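Local coordinates for protein carbohydrate kinase, pfkB family (Enterococcus faecalis, PDB 3KTN) that probably phosphorylates a sugar acid, 2-keto-3-deoxygluconate being the proposed substrate, as a magnesium-binding member of the pfkB carbohydrate kinase family, at residues A[12-17]-A[274-279]; A[31-36]-A[63-68]; A[239-244]-A[280-285]. One frame throughout, in Å; residues are numbered along the deposited sequence.

Interaction 1 of 3, residues A[12-17]-A[274-279]; sequences MLRFTP and DRIGAG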
loop_
_atom_site.group_PDB
_atom_site.type_symbol
_atom_site.label_atom_id
_atom_site.label_comp_id
_atom_site.label_asym_id
_atom_site.label_seq_id
_atom_site.Cartn_x
_atom_site.Cartn_y
_atom_site.Cartn_z
HETATM N N MSE A 12 -20.685 -0.055 -13.239
HETATM C CA MSE A 12 -20.728 -0.332 -11.803
HETATM C C MSE A 12 -19.355 -0.144 -11.163
HETATM O O MSE A 12 -18.323 -0.262 -11.824
HETATM C CB MSE A 12 -21.168 -1.774 -11.530
HETATM C CG MSE A 12 -22.663 -2.036 -11.598
HETATM SE SE MSE A 12 -23.070 -3.761 -10.799
HETATM C CE MSE A 12 -23.504 -3.185 -9.012
ATOM N N LEU A 13 -19.365 0.131 -9.866
ATOM C CA LEU A 13 -18.140 0.277 -9.095
ATOM C C LEU A 13 -17.856 -1.089 -8.490
ATOM O O LEU A 13 -18.752 -1.701 -7.922
ATOM C CB LEU A 13 -18.333 1.258 -7.936
ATOM C CG LEU A 13 -18.209 2.773 -8.070
ATOM C CD1 LEU A 13 -18.701 3.243 -9.404
ATOM C CD2 LEU A 13 -18.991 3.422 -6.932
ATOM N N ARG A 14 -16.624 -1.572 -8.624
ATOM C CA ARG A 14 -16.248 -2.838 -8.009
ATOM C C ARG A 14 -15.194 -2.532 -6.958
ATOM O O ARG A 14 -14.205 -1.856 -7.241
ATOM C CB ARG A 14 -15.667 -3.829 -9.018
ATOM C CG ARG A 14 -15.095 -5.069 -8.326
ATOM C CD ARG A 14 -14.472 -6.068 -9.298
ATOM N NE ARG A 14 -13.514 -6.933 -8.614
ATOM C CZ ARG A 14 -12.951 -8.008 -9.156
ATOM N NH1 ARG A 14 -13.252 -8.362 -10.398
ATOM N NH2 ARG A 14 -12.079 -8.730 -8.458
ATOM N N PHE A 15 -15.412 -3.025 -5.745
ATOM C CA PHE A 15 -14.473 -2.812 -4.651
ATOM C C PHE A 15 -13.842 -4.159 -4.321
ATOM O O PHE A 15 -14.541 -5.130 -4.061
ATOM C CB PHE A 15 -15.203 -2.264 -3.425
ATOM C CG PHE A 15 -15.790 -0.899 -3.629
ATOM C CD1 PHE A 15 -14.966 0.218 -3.741
ATOM C CD2 PHE A 15 -17.168 -0.727 -3.707
ATOM C CE1 PHE A 15 -15.506 1.491 -3.923
ATOM C CE2 PHE A 15 -17.718 0.543 -3.887
ATOM C CZ PHE A 15 -16.882 1.654 -3.995
ATOM N N THR A 16 -12.519 -4.213 -4.317
ATOM C CA THR A 16 -11.840 -5.468 -4.042
ATOM C C THR A 16 -10.689 -5.283 -3.074
ATOM O O THR A 16 -9.841 -4.400 -3.268
ATOM C CB THR A 16 -11.247 -6.064 -5.335
ATOM O OG1 THR A 16 -12.238 -6.043 -6.366
ATOM C CG2 THR A 16 -10.751 -7.516 -5.108
ATOM N N PRO A 17 -10.648 -6.092 -2.007
ATOM C CA PRO A 17 -9.539 -5.964 -1.053
ATOM C C PRO A 17 -8.323 -6.551 -1.784
ATOM O O PRO A 17 -8.474 -7.372 -2.687
ATOM C CB PRO A 17 -9.973 -6.850 0.118
ATOM C CG PRO A 17 -11.483 -6.921 -0.008
ATOM C CD PRO A 17 -11.693 -7.000 -1.498
ATOM N N ASP A 274 -9.253 -14.873 -11.197
ATOM C CA ASP A 274 -10.429 -14.003 -11.059
ATOM C C ASP A 274 -11.326 -14.250 -12.275
ATOM O O ASP A 274 -10.972 -13.868 -13.391
ATOM C CB ASP A 274 -9.982 -12.533 -11.035
ATOM C CG ASP A 274 -11.115 -11.566 -10.700
ATOM O OD1 ASP A 274 -12.292 -11.883 -10.957
ATOM O OD2 ASP A 274 -10.825 -10.463 -10.190
ATOM N N ARG A 275 -12.487 -14.867 -12.067
ATOM C CA ARG A 275 -13.378 -15.152 -13.186
ATOM C C ARG A 275 -14.471 -14.124 -13.411
ATOM O O ARG A 275 -15.205 -14.204 -14.392
ATOM C CB ARG A 275 -14.031 -16.521 -13.007
ATOM C CG ARG A 275 -14.695 -16.698 -11.666
ATOM C CD ARG A 275 -15.507 -17.977 -11.628
ATOM N NE ARG A 275 -16.728 -17.829 -12.402
ATOM C CZ ARG A 275 -17.648 -18.771 -12.538
ATOM N NH1 ARG A 275 -17.489 -19.949 -11.951
ATOM N NH2 ARG A 275 -18.730 -18.532 -13.262
ATOM N N ILE A 276 -14.589 -13.157 -12.514
ATOM C CA ILE A 276 -15.640 -12.159 -12.663
ATOM C C ILE A 276 -15.532 -11.413 -13.988
ATOM O O ILE A 276 -14.503 -10.814 -14.289
ATOM C CB ILE A 276 -15.613 -11.156 -11.500
ATOM C CG1 ILE A 276 -15.687 -11.919 -10.180
ATOM C CG2 ILE A 276 -16.802 -10.190 -11.609
ATOM C CD1 ILE A 276 -15.633 -11.046 -8.977
ATOM N N GLY A 277 -16.599 -11.474 -14.782
ATOM C CA GLY A 277 -16.611 -10.793 -16.066
ATOM C C GLY A 277 -15.892 -11.515 -17.196
ATOM O O GLY A 277 -15.927 -11.056 -18.335
ATOM N N ALA A 278 -15.246 -12.637 -16.897
ATOM C CA ALA A 278 -14.513 -13.382 -17.918
ATOM C C ALA A 278 -15.408 -13.783 -19.080
ATOM O O ALA A 278 -14.930 -13.993 -20.196
ATOM C CB ALA A 278 -13.860 -14.619 -17.312
ATOM N N GLY A 279 -16.705 -13.893 -18.816
ATOM C CA GLY A 279 -17.632 -14.245 -19.872
ATOM C C GLY A 279 -17.665 -13.163 -20.931
ATOM O O GLY A 279 -17.936 -13.439 -22.102
#
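The guanidinium of Arg14 is overlapped by Ile276, whose terminal methyl CD1 lies over one face, 3.8 Å above the plane and displaced toward the rim on the NH1 side. Ile276 sets CG1 beside its backbone N (chi1 -55°), which carries CD1 there. The contact continues along the isoleucine branch point, with CB 3.8 Å from Arg14 NH1. The second interaction is polar and comes in at the edge of the group: Arg14 NH2 donates to Asp274 OD2 over 2.8 Å, close to the guanidinium plane and on the syn side of the carboxylate, with an N-H...O angle of 155°. Arg14 NH1 adds a weak bond to Asp274 OD2 at 3.2 Å, so NH1 and NH2 converge on one oxygen. A carboxylate turned 53° from the guanidinium plane fits this one-oxygen grip. Arg14 reaches across because its chain is extended from CG to NE, and Arg14 NE is pinned by Thr16 OG1 at 2.7 Å. Asp274 OD1 accepts from Ile276 N in an Asx turn, which restrains the carboxylate from its other oxygen. Gly277, with positive phi, completes a type II turn from Arg275 to Ala278 leading into helix 278-291; this is the DxxGAGD signature of the pfkB family, and Asp274 and Ile276 belong to the magnesium site. NH1 also makes a salt bridge to Asp316, and Gly315 N donates to Asp274 OD2. Strand 12-16 runs between strands 28-34 and 88-93 in the small four-stranded sheet, and Arg14 joins that sheet to the loop before helix 278-291.

Interaction 2 of 3, residues A[31-36]-A[63-68]; sequences MNFVGT and GEAGKA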
loop_
_atom_site.group_PDB
_atom_site.type_symbol
_atom_site.label_atom_id
_atom_site.label_comp_id
_atom_site.label_asym_id
_atom_site.label_seq_id
_atom_site.Cartn_x
_atom_site.Cartn_y
_atom_site.Cartn_z
HETATM N N MSE A 31 -10.669 0.129 -6.192
HETATM C CA MSE A 31 -11.968 0.285 -6.833
HETATM C C MSE A 31 -11.784 0.397 -8.338
HETATM O O MSE A 31 -10.801 0.957 -8.807
HETATM C CB MSE A 31 -12.664 1.553 -6.329
HETATM C CG MSE A 31 -13.946 1.896 -7.089
HETATM SE SE MSE A 31 -14.639 3.680 -6.672
HETATM C CE MSE A 31 -13.705 4.693 -8.028
ATOM N N ASN A 32 -12.725 -0.143 -9.099
ATOM C CA ASN A 32 -12.648 -0.030 -10.545
ATOM C C ASN A 32 -14.043 0.146 -11.120
ATOM O O ASN A 32 -15.037 -0.196 -10.475
ATOM C CB ASN A 32 -11.979 -1.268 -11.161
ATOM C CG ASN A 32 -10.538 -1.436 -10.700
ATOM O OD1 ASN A 32 -10.265 -2.098 -9.696
ATOM N ND2 ASN A 32 -9.614 -0.804 -11.413
ATOM N N PHE A 33 -14.107 0.700 -12.325
ATOM C CA PHE A 33 -15.376 0.896 -13.013
ATOM C C PHE A 33 -15.492 -0.265 -13.975
ATOM O O PHE A 33 -14.677 -0.417 -14.879
ATOM C CB PHE A 33 -15.381 2.229 -13.762
ATOM C CG PHE A 33 -15.481 3.419 -12.855
ATOM C CD1 PHE A 33 -16.719 3.881 -12.427
ATOM C CD2 PHE A 33 -14.332 4.048 -12.384
ATOM C CE1 PHE A 33 -16.813 4.956 -11.540
ATOM C CE2 PHE A 33 -14.413 5.122 -11.497
ATOM C CZ PHE A 33 -15.655 5.577 -11.075
ATOM N N VAL A 34 -16.494 -1.105 -13.748
ATOM C CA VAL A 34 -16.715 -2.272 -14.573
ATOM C C VAL A 34 -18.192 -2.350 -14.970
ATOM O O VAL A 34 -18.972 -1.425 -14.708
ATOM C CB VAL A 34 -16.300 -3.566 -13.802
ATOM C CG1 VAL A 34 -14.820 -3.492 -13.410
ATOM C CG2 VAL A 34 -17.149 -3.720 -12.546
ATOM N N GLY A 35 -18.554 -3.463 -15.599
ATOM C CA GLY A 35 -19.909 -3.696 -16.055
ATOM C C GLY A 35 -19.807 -4.473 -17.354
ATOM O O GLY A 35 -18.782 -4.385 -18.035
ATOM N N THR A 36 -20.840 -5.244 -17.695
ATOM C CA THR A 36 -20.831 -6.024 -18.937
ATOM C C THR A 36 -20.438 -5.174 -20.143
ATOM O O THR A 36 -19.542 -5.545 -20.895
ATOM C CB THR A 36 -22.214 -6.667 -19.209
ATOM O OG1 THR A 36 -22.411 -7.751 -18.297
ATOM C CG2 THR A 36 -22.306 -7.200 -20.645
ATOM N N GLY A 63 -18.934 10.361 -10.972
ATOM C CA GLY A 63 -19.343 10.141 -12.346
ATOM C C GLY A 63 -18.232 10.573 -13.288
ATOM O O GLY A 63 -17.990 9.926 -14.307
ATOM N N GLU A 64 -17.556 11.671 -12.953
ATOM C CA GLU A 64 -16.453 12.174 -13.779
ATOM C C GLU A 64 -15.280 11.186 -13.779
ATOM O O GLU A 64 -14.613 10.994 -14.798
ATOM C CB GLU A 64 -15.979 13.545 -13.269
ATOM C CG GLU A 64 -16.936 14.695 -13.573
ATOM C CD GLU A 64 -17.185 14.857 -15.067
ATOM O OE1 GLU A 64 -16.210 15.056 -15.824
ATOM O OE2 GLU A 64 -18.355 14.782 -15.489
ATOM N N ALA A 65 -15.025 10.563 -12.632
ATOM C CA ALA A 65 -13.942 9.591 -12.535
ATOM C C ALA A 65 -14.340 8.388 -13.377
ATOM O O ALA A 65 -13.494 7.727 -13.971
ATOM C CB ALA A 65 -13.719 9.179 -11.078
ATOM N N GLY A 66 -15.641 8.117 -13.440
ATOM C CA GLY A 66 -16.129 7.000 -14.231
ATOM C C GLY A 66 -15.880 7.216 -15.714
ATOM O O GLY A 66 -15.447 6.307 -16.414
ATOM N N LYS A 67 -16.161 8.418 -16.206
ATOM C CA LYS A 67 -15.927 8.709 -17.617
ATOM C C LYS A 67 -14.437 8.670 -17.936
ATOM O O LYS A 67 -14.048 8.237 -19.018
ATOM C CB LYS A 67 -16.494 10.077 -17.994
ATOM C CG LYS A 67 -18.007 10.154 -17.879
ATOM C CD LYS A 67 -18.588 11.132 -18.879
ATOM C CE LYS A 67 -18.159 12.553 -18.608
ATOM N NZ LYS A 67 -18.764 13.469 -19.624
ATOM N N ALA A 68 -13.609 9.122 -16.996
ATOM C CA ALA A 68 -12.160 9.115 -17.179
ATOM C C ALA A 68 -11.688 7.668 -17.349
ATOM O O ALA A 68 -10.806 7.384 -18.164
ATOM C CB ALA A 68 -11.465 9.762 -15.959
#
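Phe33 and Gly66 meet through a CH-pi contact. Gly66 CA stands 3.4 Å from the centroid of the Phe33 ring, only 11° off the ring normal, so the alpha carbon sits over the middle of the face. The spread of ring distances agrees: Gly66 CA is 3.4 Å from Phe33 CE1 and 3.9 Å from Phe33 CG. The ring can settle so low on the helix because glycine brings no side chain between it and the backbone; the two CA atoms are 6.3 Å apart. With CG beside its own backbone N (chi1 -72°), Phe33 projects from the strand onto the helix surface. The two elements come from different layers of a ribokinase-type subunit: strand 28-34 is outermost within this chain in the small lid sheet, while helix 61-72 connects the parallel strands 50-57 and 80-82 at one end of the large sheet. Between side chains the apolar contact is confined to one pair, with Phe33 CZ 4.1 Å from Ala65 CB. The backbone also takes part, Ala65 O approaching Phe33 CE2 obliquely at 3.7 Å. No hydrogen bond joins the two segments; within the helix, Lys67 N donates to Gly63 O and Ala68 N to Glu64 O. A second subunit meets both segments: Met31 makes backbone hydrogen bonds to it and touches its Phe91, and Ala65 touches its Glu24.

Interaction 3 of 3, residues A[239-244]-A[280-285]; sequences AGTTRS and DAYAAG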
loop_
_atom_site.group_PDB
_atom_site.type_symbol
_atom_site.label_atom_id
_atom_site.label_comp_id
_atom_site.label_asym_id
_atom_site.label_seq_id
_atom_site.Cartn_x
_atom_site.Cartn_y
_atom_site.Cartn_z
ATOM N N ALA A 239 -23.407 -18.094 -29.216
ATOM C CA ALA A 239 -22.146 -18.555 -28.644
ATOM C C ALA A 239 -22.112 -18.528 -27.122
ATOM O O ALA A 239 -22.858 -17.793 -26.477
ATOM C CB ALA A 239 -20.991 -17.739 -29.211
ATOM N N GLY A 240 -21.235 -19.353 -26.564
ATOM C CA GLY A 240 -21.096 -19.444 -25.126
ATOM C C GLY A 240 -19.942 -20.361 -24.783
ATOM O O GLY A 240 -19.196 -20.791 -25.665
ATOM N N THR A 241 -19.790 -20.663 -23.501
ATOM C CA THR A 241 -18.709 -21.526 -23.055
ATOM C C THR A 241 -19.201 -22.545 -22.053
ATOM O O THR A 241 -20.216 -22.354 -21.389
ATOM C CB THR A 241 -17.590 -20.733 -22.357
ATOM O OG1 THR A 241 -18.116 -20.122 -21.173
ATOM C CG2 THR A 241 -17.029 -19.666 -23.278
ATOM N N THR A 242 -18.456 -23.629 -21.937
ATOM C CA THR A 242 -18.805 -24.667 -20.998
ATOM C C THR A 242 -17.585 -24.979 -20.146
ATOM O O THR A 242 -16.483 -25.182 -20.663
ATOM C CB THR A 242 -19.310 -25.937 -21.736
ATOM O OG1 THR A 242 -19.314 -27.050 -20.834
ATOM C CG2 THR A 242 -18.433 -26.251 -22.931
ATOM N N ARG A 243 -17.785 -24.971 -18.834
ATOM C CA ARG A 243 -16.725 -25.267 -17.881
ATOM C C ARG A 243 -16.835 -26.727 -17.481
ATOM O O ARG A 243 -17.931 -27.239 -17.255
ATOM C CB ARG A 243 -16.864 -24.387 -16.637
ATOM C CG ARG A 243 -16.666 -22.910 -16.907
ATOM C CD ARG A 243 -17.196 -22.062 -15.763
ATOM N NE ARG A 243 -17.184 -20.641 -16.101
ATOM C CZ ARG A 243 -16.090 -19.885 -16.122
ATOM N NH1 ARG A 243 -14.912 -20.415 -15.817
ATOM N NH2 ARG A 243 -16.172 -18.603 -16.463
ATOM N N SER A 244 -15.695 -27.400 -17.404
ATOM C CA SER A 244 -15.666 -28.804 -17.026
ATOM C C SER A 244 -14.468 -29.036 -16.122
ATOM O O SER A 244 -13.594 -28.175 -16.005
ATOM C CB SER A 244 -15.562 -29.693 -18.271
ATOM O OG SER A 244 -14.394 -29.402 -19.026
ATOM N N ASP A 280 -17.377 -11.926 -20.536
ATOM C CA ASP A 280 -17.386 -10.831 -21.496
ATOM C C ASP A 280 -16.153 -10.842 -22.393
ATOM O O ASP A 280 -16.162 -10.244 -23.473
ATOM C CB ASP A 280 -17.516 -9.489 -20.780
ATOM C CG ASP A 280 -18.739 -9.427 -19.887
ATOM O OD1 ASP A 280 -19.817 -9.851 -20.350
ATOM O OD2 ASP A 280 -18.632 -8.957 -18.729
ATOM N N ALA A 281 -15.092 -11.516 -21.953
ATOM C CA ALA A 281 -13.874 -11.606 -22.763
ATOM C C ALA A 281 -14.131 -12.616 -23.887
ATOM O O ALA A 281 -13.634 -12.459 -25.000
ATOM C CB ALA A 281 -12.693 -12.055 -21.908
ATOM N N TYR A 282 -14.906 -13.657 -23.589
ATOM C CA TYR A 282 -15.235 -14.655 -24.607
ATOM C C TYR A 282 -16.073 -13.967 -25.690
ATOM O O TYR A 282 -15.794 -14.094 -26.886
ATOM C CB TYR A 282 -16.040 -15.810 -24.007
ATOM C CG TYR A 282 -16.383 -16.879 -25.027
ATOM C CD1 TYR A 282 -15.398 -17.737 -25.514
ATOM C CD2 TYR A 282 -17.684 -17.013 -25.526
ATOM C CE1 TYR A 282 -15.687 -18.704 -26.472
ATOM C CE2 TYR A 282 -17.993 -17.982 -26.495
ATOM C CZ TYR A 282 -16.984 -18.822 -26.960
ATOM O OH TYR A 282 -17.250 -19.773 -27.912
ATOM N N ALA A 283 -17.091 -13.227 -25.260
ATOM C CA ALA A 283 -17.960 -12.512 -26.187
ATOM C C ALA A 283 -17.163 -11.534 -27.041
ATOM O O ALA A 283 -17.395 -11.418 -28.249
ATOM C CB ALA A 283 -19.045 -11.779 -25.426
ATOM N N ALA A 284 -16.217 -10.834 -26.422
ATOM C CA ALA A 284 -15.394 -9.876 -27.156
ATOM C C ALA A 284 -14.606 -10.591 -28.239
ATOM O O ALA A 284 -14.414 -10.059 -29.332
ATOM C CB ALA A 284 -14.438 -9.154 -26.208
ATOM N N GLY A 285 -14.143 -11.796 -27.926
ATOM C CA GLY A 285 -13.386 -12.571 -28.889
ATOM C C GLY A 285 -14.267 -13.016 -30.045
ATOM O O GLY A 285 -13.832 -13.026 -31.202
#
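Tyr282 of helix 278-291 lays its ring against Thr241 of strand 237-245, a layer contact of the ribokinase-like alpha/beta fold in which the helix covers the large mixed sheet. The segment axes approach to 8.9 Å, and their N-to-C directions are nearer antiparallel than parallel. In Thr241, chi1 of 63° sets OG1 between the N and C of the backbone and turns CG2 anti to the carbonyl carbon, where it meets the ring. That methyl, Thr241 CG2, lies 3.3 Å from the centroid of the Tyr282 ring and 10° off its normal, a CH-pi contact over the face. Thr241 CG2 is 3.4 Å from Tyr282 CG and 3.8 Å from Tyr282 CZ, slightly nearer the CG end. Tyr282 swings CG anti to its backbone N, at -179°, which carries the ring from the helix down to the strand. Thr241 and Tyr282 pass alongside, pointing opposite ways; the far end of the ring reaches Gly240 and Ala239. Its other neighbours include Val300, Ala303 and Thr304 of helix 296-310. The hydroxyl makes a weak hydrogen bond to Tyr255 O on strand 250-257, and Gly240 O is 3.1 Å from Tyr282 OH. Farther back along the strand, Ala239 CB lies 4.1 Å from Tyr282 CE2.

How the interactions relate
All three contacts are buried, though Thr241 gives interaction 3 a partly exposed margin. Interactions 1 and 2 share the small sheet: strands 12-16 and 28-34 are neighbours there, with Arg14 N 2.8 Å from Asn32 O in a probable hydrogen bond, and both regions touch the second subunit. Interactions 1 and 3 share helix 278-291, through its leading turn and its first turns respectively, while no other chain touches the segments of interaction 3. Chemistry follows place. Beside the magnesium site, interaction 1 combines a salt bridge with a methyl over the guanidinium face; interactions 2 and 3, away from it, each put a carbon over an aromatic face, supplied by the helix backbone in one and by a strand methyl in the other.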